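Local coordinates for hypothetical protein (PDB 1U69) that is of unknown function but carries a PhnB-like domain of the glyoxalase clan and has been put forward as a potential drug-resistance protein, at residues T27-S31 with R57-I61; E104-G108 with M144-I150. The contacts are given in a common frame with arbitrary orientation. Residues are numbered along the deposited sequence.

Interaction 1 (T27-S31 with R57-I61); sequences TFPDS and RVMGI
Met59, a selenomethionine, lays its side chain along Phe28 and Pro29: its CE sits 3.3 Å from Phe28 CD1, its SE 4.1 Å from Pro29 CD, and its CG 3.1 Å from Pro29 O. Its SE lies 5.1 Å from the centroid of the Phe28 ring, 52° off the normal, an oblique Met-aromatic contact reached with chi1 m, chi2 t and chi3 m. Phe28 (chi1 m) is the first residue to leave the helix 17-27, and its ring also stacks on Trp118. Extended angles at Phe28 and Pro29 lead to Asp30, which is left-handed (47/48), before Ser31 enters strand 31-38. Opposite, Val58 to Ile61 form a type I' turn, with Met59 at 50/50 and Gly60 at 96/-8; Val58 N to Ile61 O (3.0 Å) and Ile61 N to Val58 O (3.1 Å) close this tight beta hairpin between strands 51-58 and 61-67. Strand 31-38 starts beside it, Ser31 and Val58 forming an antiparallel non-hydrogen-bonded pair with CA atoms 4.4 Å apart and both side chains on one sheet face. Ser31 CA approaches Arg57 O at 3.1 Å as a CA-H...O contact. Met59 N donates to Asp30 O (3.1 Å) and weakly to Ser31 OG (3.3 Å), while Ser31 OG (chi1 m) donates to Pro29 O at 2.8 Å. One water donates to Asp30 O (2.6 Å) and accepts from Gly60 N (2.9 Å), tying the hairpin tip to the loop. The Asp30 carboxylate forms salt bridges with Arg123 of the third subunit and Lys6 of the fourth.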
loop_
_atom_site.group_PDB
_atom_site.type_symbol
_atom_site.label_atom_id
_atom_site.label_comp_id
_atom_site.label_asym_id
_atom_site.label_seq_id
_atom_site.Cartn_x
_atom_site.Cartn_y
_atom_site.Cartn_z
ATOM N N THR A 27 -3.969 -5.812 19.001
ATOM C CA THR A 27 -2.619 -5.316 19.268
ATOM C C THR A 27 -2.202 -4.230 18.299
ATOM O O THR A 27 -1.752 -3.181 18.702
ATOM C CB THR A 27 -1.612 -6.476 19.197
ATOM O OG1 THR A 27 -1.832 -7.370 20.300
ATOM C CG2 THR A 27 -0.172 -5.992 19.388
ATOM N N PHE A 28 -2.315 -4.504 17.006
ATOM C CA PHE A 28 -1.835 -3.577 15.998
ATOM C C PHE A 28 -2.945 -2.642 15.542
ATOM O O PHE A 28 -4.119 -3.016 15.537
ATOM C CB PHE A 28 -1.300 -4.357 14.799
ATOM C CG PHE A 28 -0.152 -5.250 15.131
ATOM C CD1 PHE A 28 1.113 -4.719 15.325
ATOM C CD2 PHE A 28 -0.327 -6.621 15.235
ATOM C CE1 PHE A 28 2.187 -5.558 15.627
ATOM C CE2 PHE A 28 0.731 -7.458 15.554
ATOM C CZ PHE A 28 1.982 -6.935 15.747
ATOM N N PRO A 29 -2.579 -1.443 15.100
ATOM C CA PRO A 29 -3.561 -0.524 14.529
ATOM C C PRO A 29 -4.093 -1.038 13.196
ATOM O O PRO A 29 -3.404 -1.837 12.523
ATOM C CB PRO A 29 -2.740 0.746 14.307
ATOM C CG PRO A 29 -1.367 0.253 14.078
ATOM C CD PRO A 29 -1.211 -0.896 15.028
ATOM N N ASP A 30 -5.275 -0.572 12.794
ATOM C CA ASP A 30 -5.850 -0.903 11.482
ATOM C C ASP A 30 -5.765 -2.398 11.168
ATOM O O ASP A 30 -5.329 -2.824 10.087
ATOM C CB ASP A 30 -5.185 -0.075 10.370
ATOM C CG ASP A 30 -6.044 0.022 9.128
ATOM O OD1 ASP A 30 -7.271 0.114 9.256
ATOM O OD2 ASP A 30 -5.587 0.019 7.966
ATOM N N SER A 31 -6.170 -3.203 12.140
ATOM C CA SER A 31 -6.149 -4.651 12.000
ATOM C C SER A 31 -7.463 -5.257 12.505
ATOM O O SER A 31 -8.091 -4.734 13.435
ATOM C CB SER A 31 -4.938 -5.228 12.740
ATOM O OG SER A 31 -3.727 -4.615 12.311
ATOM N N ARG A 57 -6.737 -9.101 8.645
ATOM C CA ARG A 57 -5.931 -8.073 7.995
ATOM C C ARG A 57 -5.066 -7.427 9.030
ATOM O O ARG A 57 -5.553 -7.093 10.114
ATOM C CB ARG A 57 -6.821 -7.014 7.332
ATOM C CG ARG A 57 -6.078 -6.009 6.448
ATOM C CD ARG A 57 -6.984 -4.954 5.842
ATOM N NE ARG A 57 -7.970 -4.590 6.843
ATOM C CZ ARG A 57 -9.260 -4.932 6.813
ATOM N NH1 ARG A 57 -9.793 -5.593 5.780
ATOM N NH2 ARG A 57 -10.042 -4.568 7.806
ATOM N N VAL A 58 -3.780 -7.251 8.730
ATOM C CA VAL A 58 -2.897 -6.510 9.629
ATOM C C VAL A 58 -2.224 -5.344 8.920
ATOM O O VAL A 58 -1.387 -5.539 8.066
ATOM C CB VAL A 58 -1.814 -7.407 10.326
ATOM C CG1 VAL A 58 -2.463 -8.265 11.372
ATOM C CG2 VAL A 58 -1.058 -8.280 9.352
HETATM N N MSE A 59 -2.643 -4.130 9.250
HETATM C CA MSE A 59 -2.006 -2.923 8.734
HETATM C C MSE A 59 -1.845 -2.943 7.202
HETATM O O MSE A 59 -0.765 -2.657 6.679
HETATM C CB MSE A 59 -0.657 -2.723 9.428
HETATM C CG MSE A 59 -0.796 -2.401 10.904
HETATM SE SE MSE A 59 0.881 -2.508 11.858
HETATM C CE MSE A 59 1.108 -4.480 11.984
ATOM N N GLY A 60 -2.936 -3.250 6.505
ATOM C CA GLY A 60 -2.966 -3.179 5.049
ATOM C C GLY A 60 -2.714 -4.496 4.349
ATOM O O GLY A 60 -2.891 -4.583 3.121
ATOM N N ILE A 61 -2.327 -5.525 5.114
ATOM C CA ILE A 61 -1.946 -6.816 4.547
ATOM C C ILE A 61 -3.048 -7.853 4.774
ATOM O O ILE A 61 -3.379 -8.169 5.929
ATOM C CB ILE A 61 -0.622 -7.347 5.178
ATOM C CG1 ILE A 61 0.519 -6.343 5.017
ATOM C CG2 ILE A 61 -0.238 -8.674 4.560
ATOM C CD1 ILE A 61 0.834 -5.963 3.618
HETATM O O HOH W 1 -5.632 -2.806 7.492
HETATM O O HOH W 2 -8.269 -3.234 9.418
#

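Interaction 2 (E104-G108 with M144-I150); sequences ESACG and MMTMGRI
Cys107, Gly148 and Gly108 carry most of this contact between the connection from strand 103-104 to strand 109-111 and the loop from helix 134-144 to helix 152-159. Cys107 has by far the largest covered area. Its backbone is left-handed (56/41), and its N donates a nearly straight hydrogen bond to Met147 O (2.9 Å, 170°). With chi1 m, it brings CB to 3.8 Å from CG of selenomethionine Met144 and SG to 3.9 Å from SE of selenomethionine Met145. The facing loop begins with a type I turn from Met144 to Met147, closed by Met147 N to Met144 O at 3.1 Å; Met147 then extends (-119/152), which presents its carbonyl to Cys107.

Gly148 adopts -94/-91 and lies against Ala106, their CA atoms 4.3 Å apart. A CB here would fall 3.2 Å from Ser105 O, and the CA itself makes a CA-H...O contact with that oxygen at 3.3 Å. Gly148 O accepts from Gly108 N at 2.8 Å. Gly108, at 89/-9, follows Cys107 with positive phi; a CB on it would strike the preceding carbonyl O and come 3.4 Å from Ile150 CG1. Ile150 CD1 (chi1 m, chi2 m) packs 3.7 Å from both Cys107 C and Gly108 N. A water accepts from Arg149 N (3.0 Å) and donates weakly to Glu104 OE1 (3.5 Å), bridging the segments; Arg149 also salt-bridges Asp91 of helix 87-99.

Both direct hydrogen bonds join main-chain atoms and so need no polar side chain; glycines permit the close approach, and Cys107 adds apolar contacts with Met144 and Met145.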
loop_
_atom_site.group_PDB
_atom_site.type_symbol
_atom_site.label_atom_id
_atom_site.label_comp_id
_atom_site.label_asym_id
_atom_site.label_seq_id
_atom_site.Cartn_x
_atom_site.Cartn_y
_atom_site.Cartn_z
ATOM N N GLU A 104 12.253 -11.756 22.663
ATOM C CA GLU A 104 13.076 -10.685 22.129
ATOM C C GLU A 104 14.125 -11.251 21.191
ATOM O O GLU A 104 14.577 -12.383 21.368
ATOM C CB GLU A 104 13.782 -9.928 23.248
ATOM C CG GLU A 104 12.838 -9.230 24.192
ATOM C CD GLU A 104 13.537 -8.312 25.168
ATOM O OE1 GLU A 104 13.201 -7.104 25.214
ATOM O OE2 GLU A 104 14.405 -8.807 25.901
ATOM N N SER A 105 14.490 -10.464 20.180
ATOM C CA SER A 105 15.636 -10.771 19.330
ATOM C C SER A 105 16.407 -9.482 19.057
ATOM O O SER A 105 16.293 -8.526 19.820
ATOM C CB SER A 105 15.202 -11.469 18.037
ATOM O OG SER A 105 16.313 -12.059 17.380
ATOM N N ALA A 106 17.178 -9.461 17.974
ATOM C CA ALA A 106 18.153 -8.404 17.692
ATOM C C ALA A 106 17.662 -7.383 16.648
ATOM O O ALA A 106 16.937 -7.730 15.726
ATOM C CB ALA A 106 19.431 -9.051 17.184
ATOM N N CYS A 107 18.110 -6.138 16.773
ATOM C CA CYS A 107 17.940 -5.120 15.735
ATOM C C CYS A 107 16.480 -4.901 15.341
ATOM O O CYS A 107 16.164 -4.770 14.159
ATOM C CB CYS A 107 18.728 -5.483 14.483
ATOM S SG CYS A 107 20.466 -5.845 14.804
ATOM N N GLY A 108 15.600 -4.893 16.334
ATOM C CA GLY A 108 14.178 -4.677 16.090
ATOM C C GLY A 108 13.384 -5.939 15.816
ATOM O O GLY A 108 12.161 -5.900 15.766
HETATM N N MSE A 144 22.545 0.110 15.429
HETATM C CA MSE A 144 21.431 -0.836 15.456
HETATM C C MSE A 144 21.893 -2.235 15.933
HETATM O O MSE A 144 21.160 -2.941 16.638
HETATM C CB MSE A 144 20.795 -0.877 14.064
HETATM C CG MSE A 144 19.656 -1.862 13.855
HETATM SE SE MSE A 144 19.555 -2.329 11.979
HETATM C CE MSE A 144 21.182 -3.383 11.909
HETATM N N MSE A 145 23.114 -2.615 15.563
HETATM C CA MSE A 145 23.687 -3.915 15.949
HETATM C C MSE A 145 23.813 -4.107 17.472
HETATM O O MSE A 145 23.920 -5.240 17.941
HETATM C CB MSE A 145 25.063 -4.116 15.291
HETATM C CG MSE A 145 25.017 -4.438 13.802
HETATM SE SE MSE A 145 24.040 -6.029 13.374
HETATM C CE MSE A 145 25.181 -7.376 14.241
ATOM N N THR A 146 23.801 -3.012 18.230
ATOM C CA THR A 146 23.904 -3.051 19.704
ATOM C C THR A 146 22.551 -3.099 20.430
ATOM O O THR A 146 22.504 -3.049 21.669
ATOM C CB THR A 146 24.704 -1.819 20.242
ATOM O OG1 THR A 146 23.940 -0.620 20.071
ATOM C CG2 THR A 146 25.946 -1.576 19.442
HETATM N N MSE A 147 21.456 -3.214 19.674
HETATM C CA MSE A 147 20.103 -3.095 20.222
HETATM C C MSE A 147 19.259 -4.347 20.048
HETATM O O MSE A 147 19.465 -5.099 19.108
HETATM C CB MSE A 147 19.374 -1.957 19.501
HETATM C CG MSE A 147 20.047 -0.612 19.670
HETATM SE SE MSE A 147 19.231 0.722 18.536
HETATM C CE MSE A 147 20.400 2.229 18.994
ATOM N N GLY A 148 18.310 -4.561 20.958
ATOM C CA GLY A 148 17.164 -5.424 20.693
ATOM C C GLY A 148 16.022 -4.546 20.207
ATOM O O GLY A 148 15.893 -4.264 19.016
ATOM N N ARG A 149 15.200 -4.086 21.144
ATOM C CA ARG A 149 14.240 -3.020 20.874
ATOM C C ARG A 149 15.009 -1.780 20.411
ATOM O O ARG A 149 16.034 -1.426 21.004
ATOM C CB ARG A 149 13.446 -2.716 22.152
ATOM C CG ARG A 149 12.294 -1.752 22.012
ATOM C CD ARG A 149 11.575 -1.476 23.323
ATOM N NE ARG A 149 12.520 -1.321 24.420
ATOM C CZ ARG A 149 13.174 -0.197 24.719
ATOM N NH1 ARG A 149 12.976 0.924 24.032
ATOM N NH2 ARG A 149 14.030 -0.191 25.740
ATOM N N ILE A 150 14.523 -1.115 19.370
ATOM C CA ILE A 150 15.245 0.022 18.791
ATOM C C ILE A 150 15.011 1.277 19.607
ATOM O O ILE A 150 13.859 1.648 19.838
ATOM C CB ILE A 150 14.814 0.288 17.339
ATOM C CG1 ILE A 150 15.115 -0.921 16.438
ATOM C CG2 ILE A 150 15.503 1.551 16.789
ATOM C CD1 ILE A 150 16.575 -1.356 16.411
HETATM O O HOH W 3 15.591 -4.899 23.999
#

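In the fold
Interaction 1 closes before interaction 2 opens along the chain, and the two lie on opposite sides of its centre, with centres 23 Å and nearest atoms about 10 Å apart. Interaction 1 lies at one end of the mixed sheet of 7-13, 61-67, 51-58 and 31-38; in interaction 2 only 104-108 belongs with the other sheet, at the connection between strands 103-104 and 109-111. Both sheets have strand order 1-4-3-2, a repetition consistent with the paired modules of the glyoxalase clan. Helix 87-99 links the sites, touching Phe28 in one and Arg149 in the other. Interaction 1 also meets neighbouring subunits, whereas interaction 2 joins the second sheet to the C-terminal helices within one chain.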